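Local coordinates for high-affinity zinc uptake system protein znuA (Streptococcus suis, PDB 3MFQ) that binds zinc and probably delivers metal ions to a membrane ABC transporter as the solute-binding protein of the uptake system, at residues 15-20 and 30-35; 21-26 and 114-119; 199-204 and 224-229; 101-106 and 188-193. One frame throughout, in Å; residues are numbered along the deposited sequence.

Contact 1: residues 15-20 and 30-35; sequences FLNDMV and RDLLIP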
loop_
_atom_site.group_PDB
_atom_site.type_symbol
_atom_site.label_atom_id
_atom_site.label_comp_id
_atom_site.label_asym_id
_atom_site.label_seq_id
_atom_site.Cartn_x
_atom_site.Cartn_y
_atom_site.Cartn_z
ATOM N N PHE A 15 -6.080 -4.853 -2.661
ATOM C CA PHE A 15 -6.064 -3.603 -3.408
ATOM C C PHE A 15 -6.730 -3.817 -4.744
ATOM O O PHE A 15 -7.710 -3.160 -5.086
ATOM C CB PHE A 15 -4.636 -3.138 -3.662
ATOM C CG PHE A 15 -3.923 -2.690 -2.439
ATOM C CD1 PHE A 15 -4.144 -1.430 -1.921
ATOM C CD2 PHE A 15 -3.025 -3.525 -1.804
ATOM C CE1 PHE A 15 -3.485 -1.014 -0.790
ATOM C CE2 PHE A 15 -2.363 -3.116 -0.674
ATOM C CZ PHE A 15 -2.593 -1.859 -0.164
ATOM N N LEU A 16 -6.173 -4.745 -5.504
ATOM C CA LEU A 16 -6.677 -5.028 -6.828
ATOM C C LEU A 16 -8.112 -5.528 -6.717
ATOM O O LEU A 16 -8.984 -5.084 -7.469
ATOM C CB LEU A 16 -5.758 -6.025 -7.533
ATOM C CG LEU A 16 -4.295 -5.572 -7.449
ATOM C CD1 LEU A 16 -3.381 -6.475 -8.257
ATOM C CD2 LEU A 16 -4.151 -4.121 -7.893
ATOM N N ASN A 17 -8.361 -6.417 -5.754
ATOM C CA ASN A 17 -9.716 -6.909 -5.497
ATOM C C ASN A 17 -10.764 -5.796 -5.487
ATOM O O ASN A 17 -11.853 -5.954 -6.034
ATOM C CB ASN A 17 -9.785 -7.684 -4.179
ATOM C CG ASN A 17 -11.109 -8.411 -4.006
ATOM O OD1 ASN A 17 -11.510 -9.194 -4.868
ATOM N ND2 ASN A 17 -11.794 -8.157 -2.895
ATOM N N ASP A 18 -10.431 -4.675 -4.857
ATOM C CA ASP A 18 -11.322 -3.523 -4.822
ATOM C C ASP A 18 -11.393 -2.849 -6.187
ATOM O O ASP A 18 -12.473 -2.644 -6.739
ATOM C CB ASP A 18 -10.842 -2.517 -3.778
ATOM C CG ASP A 18 -11.686 -1.257 -3.749
ATOM O OD1 ASP A 18 -12.919 -1.360 -3.920
ATOM O OD2 ASP A 18 -11.115 -0.164 -3.546
ATOM N N MET A 19 -10.227 -2.504 -6.722
ATOM C CA MET A 19 -10.132 -1.831 -8.009
ATOM C C MET A 19 -11.042 -2.469 -9.056
ATOM O O MET A 19 -11.925 -1.812 -9.603
ATOM C CB MET A 19 -8.677 -1.824 -8.494
ATOM C CG MET A 19 -8.442 -1.046 -9.786
ATOM S SD MET A 19 -6.694 -0.878 -10.206
ATOM C CE MET A 19 -6.191 -2.591 -10.245
ATOM N N VAL A 20 -10.829 -3.753 -9.327
ATOM C CA VAL A 20 -11.599 -4.456 -10.349
ATOM C C VAL A 20 -13.099 -4.347 -10.113
ATOM O O VAL A 20 -13.861 -4.080 -11.038
ATOM C CB VAL A 20 -11.212 -5.940 -10.436
ATOM C CG1 VAL A 20 -12.101 -6.658 -11.436
ATOM C CG2 VAL A 20 -9.762 -6.075 -10.836
ATOM N N ARG A 30 -13.883 -12.579 -9.500
ATOM C CA ARG A 30 -12.578 -12.277 -8.911
ATOM C C ARG A 30 -11.972 -13.384 -8.028
ATOM O O ARG A 30 -12.634 -13.947 -7.153
ATOM C CB ARG A 30 -12.620 -10.916 -8.193
ATOM C CG ARG A 30 -12.771 -9.726 -9.162
ATOM C CD ARG A 30 -12.947 -8.376 -8.479
ATOM N NE ARG A 30 -14.307 -8.187 -7.984
ATOM C CZ ARG A 30 -14.739 -8.657 -6.820
ATOM N NH1 ARG A 30 -13.916 -9.342 -6.038
ATOM N NH2 ARG A 30 -15.989 -8.449 -6.436
ATOM N N ASP A 31 -10.701 -13.685 -8.281
ATOM C CA ASP A 31 -9.977 -14.704 -7.532
ATOM C C ASP A 31 -8.848 -14.086 -6.722
ATOM O O ASP A 31 -7.705 -14.024 -7.176
ATOM C CB ASP A 31 -9.416 -15.763 -8.480
ATOM C CG ASP A 31 -10.033 -17.124 -8.258
ATOM O OD1 ASP A 31 -9.604 -17.823 -7.316
ATOM O OD2 ASP A 31 -10.948 -17.492 -9.023
ATOM N N LEU A 32 -9.173 -13.624 -5.521
ATOM C CA LEU A 32 -8.167 -13.040 -4.649
ATOM C C LEU A 32 -7.234 -14.116 -4.119
ATOM O O LEU A 32 -7.680 -15.122 -3.568
ATOM C CB LEU A 32 -8.821 -12.290 -3.490
ATOM C CG LEU A 32 -7.833 -11.714 -2.475
ATOM C CD1 LEU A 32 -6.767 -10.885 -3.173
ATOM C CD2 LEU A 32 -8.556 -10.888 -1.427
ATOM N N LEU A 33 -5.936 -13.896 -4.290
ATOM C CA LEU A 33 -4.938 -14.866 -3.860
ATOM C C LEU A 33 -4.476 -14.582 -2.439
ATOM O O LEU A 33 -4.564 -15.441 -1.562
ATOM C CB LEU A 33 -3.742 -14.852 -4.809
ATOM C CG LEU A 33 -4.096 -14.875 -6.295
ATOM C CD1 LEU A 33 -2.859 -15.189 -7.115
ATOM C CD2 LEU A 33 -5.188 -15.890 -6.570
ATOM N N ILE A 34 -3.984 -13.368 -2.221
ATOM C CA ILE A 34 -3.491 -12.963 -0.911
ATOM C C ILE A 34 -4.608 -12.327 -0.087
ATOM O O ILE A 34 -5.060 -11.223 -0.391
ATOM C CB ILE A 34 -2.315 -11.977 -1.039
ATOM C CG1 ILE A 34 -1.261 -12.533 -2.002
ATOM C CG2 ILE A 34 -1.713 -11.684 0.324
ATOM C CD1 ILE A 34 -0.071 -11.629 -2.199
ATOM N N PRO A 35 -5.059 -13.030 0.960
ATOM C CA PRO A 35 -6.150 -12.571 1.827
ATOM C C PRO A 35 -5.811 -11.261 2.527
ATOM O O PRO A 35 -4.685 -11.088 2.993
ATOM C CB PRO A 35 -6.272 -13.695 2.861
ATOM C CG PRO A 35 -5.667 -14.887 2.206
ATOM C CD PRO A 35 -4.552 -14.350 1.370
#

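Contact 2: residues 21-26 and 114-119; sequences YQLAGD and SAVAVA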
loop_
_atom_site.group_PDB
_atom_site.type_symbol
_atom_site.label_atom_id
_atom_site.label_comp_id
_atom_site.label_asym_id
_atom_site.label_seq_id
_atom_site.Cartn_x
_atom_site.Cartn_y
_atom_site.Cartn_z
ATOM N N TYR A 21 -13.525 -4.560 -8.876
ATOM C CA TYR A 21 -14.934 -4.420 -8.559
ATOM C C TYR A 21 -15.402 -3.014 -8.892
ATOM O O TYR A 21 -16.441 -2.829 -9.518
ATOM C CB TYR A 21 -15.206 -4.721 -7.088
ATOM C CG TYR A 21 -16.640 -4.461 -6.693
ATOM C CD1 TYR A 21 -17.658 -5.313 -7.103
ATOM C CD2 TYR A 21 -16.981 -3.364 -5.916
ATOM C CE1 TYR A 21 -18.974 -5.081 -6.748
ATOM C CE2 TYR A 21 -18.294 -3.124 -5.553
ATOM C CZ TYR A 21 -19.287 -3.986 -5.971
ATOM O OH TYR A 21 -20.594 -3.752 -5.614
ATOM N N GLN A 22 -14.624 -2.024 -8.466
ATOM C CA GLN A 22 -14.954 -0.629 -8.725
ATOM C C GLN A 22 -15.154 -0.406 -10.215
ATOM O O GLN A 22 -16.024 0.357 -10.631
ATOM C CB GLN A 22 -13.847 0.289 -8.204
ATOM C CG GLN A 22 -13.643 0.229 -6.698
ATOM C CD GLN A 22 -14.817 0.796 -5.920
ATOM O OE1 GLN A 22 -15.556 1.644 -6.417
ATOM N NE2 GLN A 22 -14.987 0.334 -4.687
ATOM N N LEU A 23 -14.345 -1.090 -11.015
ATOM C CA LEU A 23 -14.380 -0.924 -12.461
ATOM C C LEU A 23 -15.368 -1.880 -13.116
ATOM O O LEU A 23 -16.305 -1.452 -13.789
ATOM C CB LEU A 23 -12.985 -1.143 -13.049
ATOM C CG LEU A 23 -11.838 -0.380 -12.384
ATOM C CD1 LEU A 23 -10.501 -0.792 -12.982
ATOM C CD2 LEU A 23 -12.047 1.122 -12.499
ATOM N N ALA A 24 -15.156 -3.175 -12.910
ATOM C CA ALA A 24 -15.926 -4.207 -13.596
ATOM C C ALA A 24 -17.214 -4.569 -12.871
ATOM O O ALA A 24 -18.053 -5.290 -13.411
ATOM C CB ALA A 24 -15.071 -5.450 -13.800
ATOM N N GLY A 25 -17.370 -4.070 -11.650
ATOM C CA GLY A 25 -18.533 -4.396 -10.849
ATOM C C GLY A 25 -18.704 -5.895 -10.718
ATOM O O GLY A 25 -17.754 -6.615 -10.414
ATOM N N ASP A 26 -19.922 -6.367 -10.963
ATOM C CA ASP A 26 -20.230 -7.785 -10.837
ATOM C C ASP A 26 -20.111 -8.499 -12.177
ATOM O O ASP A 26 -20.594 -9.618 -12.333
ATOM C CB ASP A 26 -21.640 -7.976 -10.275
ATOM C CG ASP A 26 -21.819 -7.316 -8.918
ATOM O OD1 ASP A 26 -20.854 -7.312 -8.123
ATOM O OD2 ASP A 26 -22.927 -6.804 -8.642
ATOM N N SER A 114 -2.966 5.758 -12.527
ATOM C CA SER A 114 -2.307 5.114 -13.652
ATOM C C SER A 114 -2.627 3.628 -13.656
ATOM O O SER A 114 -3.048 3.079 -14.673
ATOM C CB SER A 114 -0.795 5.324 -13.583
ATOM O OG SER A 114 -0.142 4.679 -14.663
ATOM N N ALA A 115 -2.426 2.983 -12.510
ATOM C CA ALA A 115 -2.733 1.565 -12.357
ATOM C C ALA A 115 -4.181 1.279 -12.744
ATOM O O ALA A 115 -4.465 0.336 -13.484
ATOM C CB ALA A 115 -2.470 1.126 -10.925
ATOM N N VAL A 116 -5.088 2.106 -12.233
ATOM C CA VAL A 116 -6.506 2.002 -12.551
ATOM C C VAL A 116 -6.727 1.955 -14.053
ATOM O O VAL A 116 -7.580 1.217 -14.539
ATOM C CB VAL A 116 -7.290 3.192 -11.971
ATOM C CG1 VAL A 116 -8.648 3.319 -12.647
ATOM C CG2 VAL A 116 -7.433 3.050 -10.462
ATOM N N ALA A 117 -5.950 2.745 -14.785
ATOM C CA ALA A 117 -6.074 2.819 -16.237
ATOM C C ALA A 117 -5.713 1.495 -16.899
ATOM O O ALA A 117 -6.458 0.990 -17.739
ATOM C CB ALA A 117 -5.208 3.937 -16.784
ATOM N N VAL A 118 -4.566 0.939 -16.520
ATOM C CA VAL A 118 -4.130 -0.353 -17.037
ATOM C C VAL A 118 -5.185 -1.421 -16.765
ATOM O O VAL A 118 -5.545 -2.192 -17.653
ATOM C CB VAL A 118 -2.791 -0.792 -16.412
ATOM C CG1 VAL A 118 -2.406 -2.178 -16.902
ATOM C CG2 VAL A 118 -1.701 0.213 -16.737
ATOM N N ALA A 119 -5.678 -1.454 -15.530
ATOM C CA ALA A 119 -6.704 -2.411 -15.132
ATOM C C ALA A 119 -7.950 -2.262 -15.992
ATOM O O ALA A 119 -8.542 -3.250 -16.426
ATOM C CB ALA A 119 -7.049 -2.232 -13.668
#

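Contact 3: residues 199-204 and 224-229; sequences SDMIET and PERMKK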
loop_
_atom_site.group_PDB
_atom_site.type_symbol
_atom_site.label_atom_id
_atom_site.label_comp_id
_atom_site.label_asym_id
_atom_site.label_seq_id
_atom_site.Cartn_x
_atom_site.Cartn_y
_atom_site.Cartn_z
ATOM N N SER A 199 20.404 -1.529 14.534
ATOM C CA SER A 199 21.069 -0.263 14.252
ATOM C C SER A 199 20.119 0.712 13.564
ATOM O O SER A 199 20.297 1.926 13.646
ATOM C CB SER A 199 22.310 -0.483 13.387
ATOM O OG SER A 199 21.952 -0.878 12.075
ATOM N N ASP A 200 19.113 0.176 12.880
ATOM C CA ASP A 200 18.099 1.013 12.249
ATOM C C ASP A 200 17.039 1.406 13.264
ATOM O O ASP A 200 16.374 2.429 13.126
ATOM C CB ASP A 200 17.459 0.284 11.072
ATOM C CG ASP A 200 18.416 0.099 9.921
ATOM O OD1 ASP A 200 19.513 0.688 9.970
ATOM O OD2 ASP A 200 18.074 -0.632 8.969
ATOM N N MET A 201 16.882 0.571 14.283
ATOM C CA MET A 201 16.016 0.897 15.402
ATOM C C MET A 201 16.537 2.153 16.083
ATOM O O MET A 201 15.799 3.119 16.278
ATOM C CB MET A 201 15.977 -0.263 16.393
ATOM C CG MET A 201 15.332 -1.514 15.834
ATOM S SD MET A 201 13.537 -1.378 15.794
ATOM C CE MET A 201 13.152 -1.571 17.531
ATOM N N ILE A 202 17.821 2.132 16.430
ATOM C CA ILE A 202 18.474 3.258 17.089
ATOM C C ILE A 202 18.459 4.488 16.200
ATOM O O ILE A 202 18.126 5.585 16.644
ATOM C CB ILE A 202 19.935 2.932 17.417
ATOM C CG1 ILE A 202 20.024 1.639 18.230
ATOM C CG2 ILE A 202 20.578 4.091 18.161
ATOM C CD1 ILE A 202 21.435 1.117 18.391
ATOM N N GLU A 203 18.841 4.294 14.943
ATOM C CA GLU A 203 18.782 5.350 13.946
ATOM C C GLU A 203 17.449 6.068 14.052
ATOM O O GLU A 203 17.388 7.296 14.071
ATOM C CB GLU A 203 18.930 4.751 12.548
ATOM C CG GLU A 203 20.153 5.219 11.783
ATOM C CD GLU A 203 20.003 6.632 11.253
ATOM O OE1 GLU A 203 20.475 6.893 10.125
ATOM O OE2 GLU A 203 19.411 7.478 11.959
ATOM N N THR A 204 16.378 5.285 14.130
ATOM C CA THR A 204 15.031 5.829 14.212
ATOM C C THR A 204 14.812 6.537 15.541
ATOM O O THR A 204 14.237 7.625 15.589
ATOM C CB THR A 204 13.973 4.729 14.037
ATOM O OG1 THR A 204 14.226 4.013 12.822
ATOM C CG2 THR A 204 12.584 5.334 13.980
ATOM N N PRO A 224 3.154 -5.350 15.826
ATOM C CA PRO A 224 3.246 -4.061 16.523
ATOM C C PRO A 224 4.290 -4.051 17.639
ATOM O O PRO A 224 4.638 -2.980 18.138
ATOM C CB PRO A 224 1.844 -3.885 17.116
ATOM C CG PRO A 224 0.960 -4.706 16.243
ATOM C CD PRO A 224 1.783 -5.887 15.841
ATOM N N GLU A 225 4.780 -5.225 18.022
ATOM C CA GLU A 225 5.792 -5.327 19.067
ATOM C C GLU A 225 7.008 -4.489 18.704
ATOM O O GLU A 225 7.611 -3.843 19.559
ATOM C CB GLU A 225 6.209 -6.784 19.265
ATOM C CG GLU A 225 6.099 -7.267 20.701
ATOM C CD GLU A 225 6.943 -6.452 21.662
ATOM O OE1 GLU A 225 6.362 -5.765 22.529
ATOM O OE2 GLU A 225 8.187 -6.497 21.551
ATOM N N ARG A 226 7.358 -4.508 17.424
ATOM C CA ARG A 226 8.500 -3.761 16.926
ATOM C C ARG A 226 8.415 -2.286 17.293
ATOM O O ARG A 226 9.421 -1.668 17.638
ATOM C CB ARG A 226 8.595 -3.900 15.411
ATOM C CG ARG A 226 9.718 -3.100 14.796
ATOM C CD ARG A 226 9.546 -3.014 13.298
ATOM N NE ARG A 226 9.276 -4.321 12.713
ATOM C CZ ARG A 226 9.149 -4.538 11.409
ATOM N NH1 ARG A 226 9.272 -3.531 10.556
ATOM N NH2 ARG A 226 8.902 -5.759 10.957
ATOM N N MET A 227 7.214 -1.723 17.210
ATOM C CA MET A 227 7.024 -0.308 17.504
ATOM C C MET A 227 6.980 -0.057 19.006
ATOM O O MET A 227 7.257 1.050 19.464
ATOM C CB MET A 227 5.757 0.228 16.832
ATOM C CG MET A 227 5.768 0.110 15.317
ATOM S SD MET A 227 7.164 0.947 14.538
ATOM C CE MET A 227 6.671 2.660 14.685
ATOM N N LYS A 228 6.637 -1.087 19.772
ATOM C CA LYS A 228 6.637 -0.968 21.224
ATOM C C LYS A 228 8.028 -1.201 21.795
ATOM O O LYS A 228 8.356 -0.710 22.873
ATOM C CB LYS A 228 5.615 -1.910 21.859
ATOM C CG LYS A 228 4.192 -1.385 21.774
ATOM C CD LYS A 228 3.283 -2.044 22.795
ATOM C CE LYS A 228 1.936 -1.340 22.861
ATOM N NZ LYS A 228 1.011 -1.984 23.836
ATOM N N LYS A 229 8.844 -1.951 21.064
ATOM C CA LYS A 229 10.256 -2.082 21.399
ATOM C C LYS A 229 10.990 -0.822 20.955
ATOM O O LYS A 229 12.053 -0.490 21.477
ATOM C CB LYS A 229 10.863 -3.317 20.730
ATOM C CG LYS A 229 10.873 -4.558 21.609
ATOM C CD LYS A 229 11.855 -4.406 22.762
ATOM C CE LYS A 229 11.835 -5.623 23.678
ATOM N NZ LYS A 229 12.903 -5.546 24.715
#

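Contact 4: residues 101-106 and 188-193; sequences VDPHFW and QGVSTD. With ZN (zinc ion), chain D.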
loop_
_atom_site.group_PDB
_atom_site.type_symbol
_atom_site.label_atom_id
_atom_site.label_comp_id
_atom_site.label_asym_id
_atom_site.label_seq_id
_atom_site.Cartn_x
_atom_site.Cartn_y
_atom_site.Cartn_z
ATOM N N VAL A 101 13.740 -0.812 -6.185
ATOM C CA VAL A 101 12.539 -0.002 -6.371
ATOM C C VAL A 101 11.574 -0.137 -5.193
ATOM O O VAL A 101 11.427 -1.215 -4.619
ATOM C CB VAL A 101 11.806 -0.376 -7.679
ATOM C CG1 VAL A 101 11.408 -1.843 -7.668
ATOM C CG2 VAL A 101 10.587 0.509 -7.883
ATOM N N ASP A 102 10.928 0.968 -4.836
ATOM C CA ASP A 102 9.909 0.974 -3.793
ATOM C C ASP A 102 8.550 0.641 -4.409
ATOM O O ASP A 102 8.049 1.379 -5.256
ATOM C CB ASP A 102 9.870 2.338 -3.097
ATOM C CG ASP A 102 8.894 2.380 -1.936
ATOM O OD1 ASP A 102 8.036 1.480 -1.841
ATOM O OD2 ASP A 102 8.981 3.321 -1.116
ATOM N N PRO A 103 7.952 -0.480 -3.982
ATOM C CA PRO A 103 6.714 -1.001 -4.574
ATOM C C PRO A 103 5.449 -0.269 -4.127
ATOM O O PRO A 103 4.414 -0.406 -4.778
ATOM C CB PRO A 103 6.677 -2.446 -4.073
ATOM C CG PRO A 103 7.405 -2.408 -2.776
ATOM C CD PRO A 103 8.475 -1.362 -2.923
ATOM N N HIS A 104 5.532 0.493 -3.043
ATOM C CA HIS A 104 4.352 1.117 -2.453
ATOM C C HIS A 104 3.888 2.346 -3.228
ATOM O O HIS A 104 3.776 3.433 -2.667
ATOM C CB HIS A 104 4.631 1.499 -1.001
ATOM C CG HIS A 104 5.233 0.392 -0.193
ATOM N ND1 HIS A 104 6.590 0.272 0.007
ATOM C CD2 HIS A 104 4.663 -0.646 0.458
ATOM C CE1 HIS A 104 6.833 -0.792 0.751
ATOM N NE2 HIS A 104 5.678 -1.368 1.038
ATOM N N PHE A 105 3.596 2.160 -4.510
ATOM C CA PHE A 105 3.234 3.261 -5.398
ATOM C C PHE A 105 1.807 3.770 -5.194
ATOM O O PHE A 105 1.476 4.879 -5.612
ATOM C CB PHE A 105 3.381 2.812 -6.848
ATOM C CG PHE A 105 2.403 1.749 -7.244
ATOM C CD1 PHE A 105 2.719 0.411 -7.098
ATOM C CD2 PHE A 105 1.157 2.089 -7.740
ATOM C CE1 PHE A 105 1.813 -0.569 -7.453
ATOM C CE2 PHE A 105 0.248 1.114 -8.096
ATOM C CZ PHE A 105 0.576 -0.218 -7.953
ATOM N N TRP A 106 0.963 2.956 -4.571
ATOM C CA TRP A 106 -0.471 3.247 -4.505
ATOM C C TRP A 106 -0.844 4.454 -3.640
ATOM O O TRP A 106 -1.959 4.967 -3.740
ATOM C CB TRP A 106 -1.260 2.007 -4.067
ATOM C CG TRP A 106 -0.706 1.342 -2.854
ATOM C CD1 TRP A 106 -1.009 1.621 -1.556
ATOM C CD2 TRP A 106 0.252 0.282 -2.825
ATOM N NE1 TRP A 106 -0.299 0.800 -0.716
ATOM C CE2 TRP A 106 0.484 -0.033 -1.472
ATOM C CE3 TRP A 106 0.936 -0.433 -3.811
ATOM C CZ2 TRP A 106 1.370 -1.031 -1.080
ATOM C CZ3 TRP A 106 1.815 -1.423 -3.419
ATOM C CH2 TRP A 106 2.025 -1.712 -2.065
ATOM N N GLN A 188 12.710 -0.372 9.335
ATOM C CA GLN A 188 12.904 -1.396 8.315
ATOM C C GLN A 188 12.919 -0.804 6.912
ATOM O O GLN A 188 12.413 0.294 6.684
ATOM C CB GLN A 188 11.826 -2.473 8.420
ATOM C CG GLN A 188 11.993 -3.601 7.419
ATOM C CD GLN A 188 11.149 -4.806 7.759
ATOM O OE1 GLN A 188 11.632 -5.937 7.746
ATOM N NE2 GLN A 188 9.883 -4.572 8.076
ATOM N N GLY A 189 13.502 -1.542 5.974
ATOM C CA GLY A 189 13.623 -1.079 4.606
ATOM C C GLY A 189 12.307 -1.055 3.854
ATOM O O GLY A 189 11.234 -0.940 4.450
ATOM N N VAL A 190 12.397 -1.166 2.534
ATOM C CA VAL A 190 11.226 -1.119 1.670
ATOM C C VAL A 190 10.438 -2.427 1.719
ATOM O O VAL A 190 9.208 -2.423 1.724
ATOM C CB VAL A 190 11.627 -0.794 0.222
ATOM C CG1 VAL A 190 11.071 -1.831 -0.736
ATOM C CG2 VAL A 190 11.158 0.599 -0.152
ATOM N N SER A 191 11.156 -3.544 1.755
ATOM C CA SER A 191 10.521 -4.847 1.892
ATOM C C SER A 191 10.433 -5.219 3.361
ATOM O O SER A 191 11.170 -4.685 4.187
ATOM C CB SER A 191 11.308 -5.915 1.132
ATOM O OG SER A 191 10.739 -7.198 1.321
ATOM N N THR A 192 9.526 -6.130 3.688
ATOM C CA THR A 192 9.385 -6.589 5.060
ATOM C C THR A 192 10.109 -7.913 5.229
ATOM O O THR A 192 10.064 -8.525 6.295
ATOM C CB THR A 192 7.911 -6.786 5.444
ATOM O OG1 THR A 192 7.401 -7.952 4.788
ATOM C CG2 THR A 192 7.086 -5.573 5.043
ATOM N N ASP A 193 10.777 -8.352 4.166
ATOM C CA ASP A 193 11.486 -9.624 4.181
ATOM C C ASP A 193 12.936 -9.439 4.616
ATOM O O ASP A 193 13.859 -9.600 3.820
ATOM C CB ASP A 193 11.428 -10.281 2.801
ATOM C CG ASP A 193 11.899 -11.723 2.820
ATOM O OD1 ASP A 193 12.209 -12.235 3.917
ATOM O OD2 ASP A 193 11.955 -12.344 1.738
HETATM ZN ZN ZN D . 5.422 -2.980 2.468
#

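Contact 1: residues 15-20 and 30-35
Arg30 and Asn17 meet through their polar ends, the NH1 of the arginine lying 2.7 Å from OD1 of the asparagine. This is a weak hydrogen bond, for the angle at the hydrogen is only 116°. Consistent with this poor aim, the amide and guanidinium planes stand 73° apart and the side chains cross at about a right angle. Asn17 has CG anti to its own N (chi1 -170°), which carries OD1 out from the flank of the helix toward the strand. Arg30 is bent at chi3, and this folds the guanidinium back over the helix, where the backbone O of Asn17 lies over one of its faces, 3.8 Å from NE of Arg30.

The aliphatic part of Arg30 does the apolar work. Its CD rests 3.5 Å from CG1 of Val20 as the two side chains slide past each other in opposite directions, and that same methyl sits at the edge of the guanidinium, near its plane. Leu32 adds a lighter touch, its CB 4.3 Å from OD1 of Asn17. Both Asn17 and Leu32 also touch Val11 on strand 8-11, while Val20 is backed by Val28 and by Leu123 of helix 109-123.

The axes of helix segment 15-20 and strand segment 30-32 approach to 9.0 Å and run nearly antiparallel. That is the packing of a beta-alpha-beta unit, with helix 14-24 crossing over between the parallel neighbours 8-11 and 29-32.

Contact 2: residues 21-26 and 114-119
This is a small, buried helix-to-helix contact, wholly apolar between its side chains, in which the C-terminal end of helix 14-24 leans on the middle of helix 109-123. Leu23 carries it for the first helix, and Val116 and Ala119, one turn apart on the second, receive it. The two methyls of Leu23 divide the work. CD1 goes to the CB of Ala119 at 3.8 Å and lies 3.9 Å from the backbone O of Val116, while CD2 meets CG1 of Val116 at 4.0 Å. With CG anti to the carbonyl carbon (chi1 -50°), the leucine sends both branches across to the other helix.

In the fold, helix 14-24 is the connection of a beta-alpha-beta unit, and this contact packs its last turn against a helix from much later in the chain. Helix 131-156 covers a further side: Tyr141, Gln142 and Leu145 all touch Val116, and Asn137 ND2 hydrogen-bonds to the backbone O of Leu23. Leu123, one turn beyond Ala119, also touches Leu23. Just past this point the helix stops after Ala24; Gly25, with a positive phi of 54°, is the first residue to leave the helical conformation.

Contact 3: residues 199-204 and 224-229
Met201 reaches across to the first turns of helix 225-235, joining it to helix 198-211 in a surface helix-helix contact that rests on this one methionine side chain. The close part is around its terminal methyl. CE of Met201 lies 3.7 Å from the backbone O of Arg226. The same CE of Met201 is 4.1 Å from the carbonyl C of Lys229, so the methyl packs on the backbone of the turn more than on side chains. Bends at chi2 (-77°) and chi3 (-74°) curl the methionine so that its end settles there, and Pro187, Val196 and Leu230 touch it as well. On this inner flank Arg226 contributes the start of its side chain, CG standing 4.3 Å from SD of Met201; its guanidinium goes on to other work, NH1 hydrogen-bonding to the backbone O of Pro169.

The solvent side is looser. Lys229 offers its CB 4.3 Å from CE of Met201, but the rest of its chain leads away from the contact, and its NZ makes a long, weak ion pair with Glu232.

On the helix that carries the methionine, the backbone O of Asp200 takes two hydrogen bonds from one residue, from Thr204 N and from Thr204 OG1, the hydroxyl at 2.7 Å.

Contact 4: residues 101-106 and 188-193
The zinc site is where this contact lies: His104, one of its ligands, has its ring edge against the backbone of Val190 from the facing loop. NE2 of His104 binds the zinc at 2.2 Å, and His41, His170 and Asp254 complete the site. Beside the metal bond, the CE1 of His104 comes 3.0 Å from the O of Val190, which sits near the ring plane.

Behind the ligand stands Asp102, a second-shell residue whose OD1 accepts twice. It takes His104 ND1 at 2.6 Å on its syn side, a His-carboxylate pair, and the backbone N of His104 at 2.9 Å from above the carboxylate plane, the latter closing an Asx turn. CG anti to the backbone N (chi1 -176°) brings the carboxylate to the edge of the imidazole, at ND1. The backbone bond steadies the carboxylate, and the ND1 bond, with the metal at NE2, would fix the ring's rotation; the negative charge probably makes NE2 a stronger donor to zinc. OD2 of Asp102 is held by Asn174 ND2.

Loop 101-106 leads into helix 109-123, loop 188-193 precedes helix 198-211, and the site lies between them. Val190 fills the interface with its two methyls: CG2 lies against the carboxylate of Asp102, 3.4 Å from CG, and CG1 meets CD of Pro103 end-on, 3.4 Å away. On the zinc side, the CG2 of Thr192 is 4.0 Å from the metal, and Thr192 OG1 hydrogen-bonds to Asp39 OD2.

Contacts 1 and 2 share helix 14-24 and lie with centres about 11 Å apart; Met19 links them, its CE 3.5 Å from the CB of Ala119. Contact 4, which holds the zinc, joins both: Phe15 CZ is 3.6 Å from Trp106 NE1, and Ala115 CB is 3.9 Å from Phe105 CE2, so the residues following His104 pack on the helices of contacts 1 and 2. Contact 3 lies on the opposite side of the chain's centre from contacts 1 and 2, about 37 Å from contact 2 and 17 Å from contact 4 between centres, yet the side chain of Arg226 is still about 9 Å from the metal.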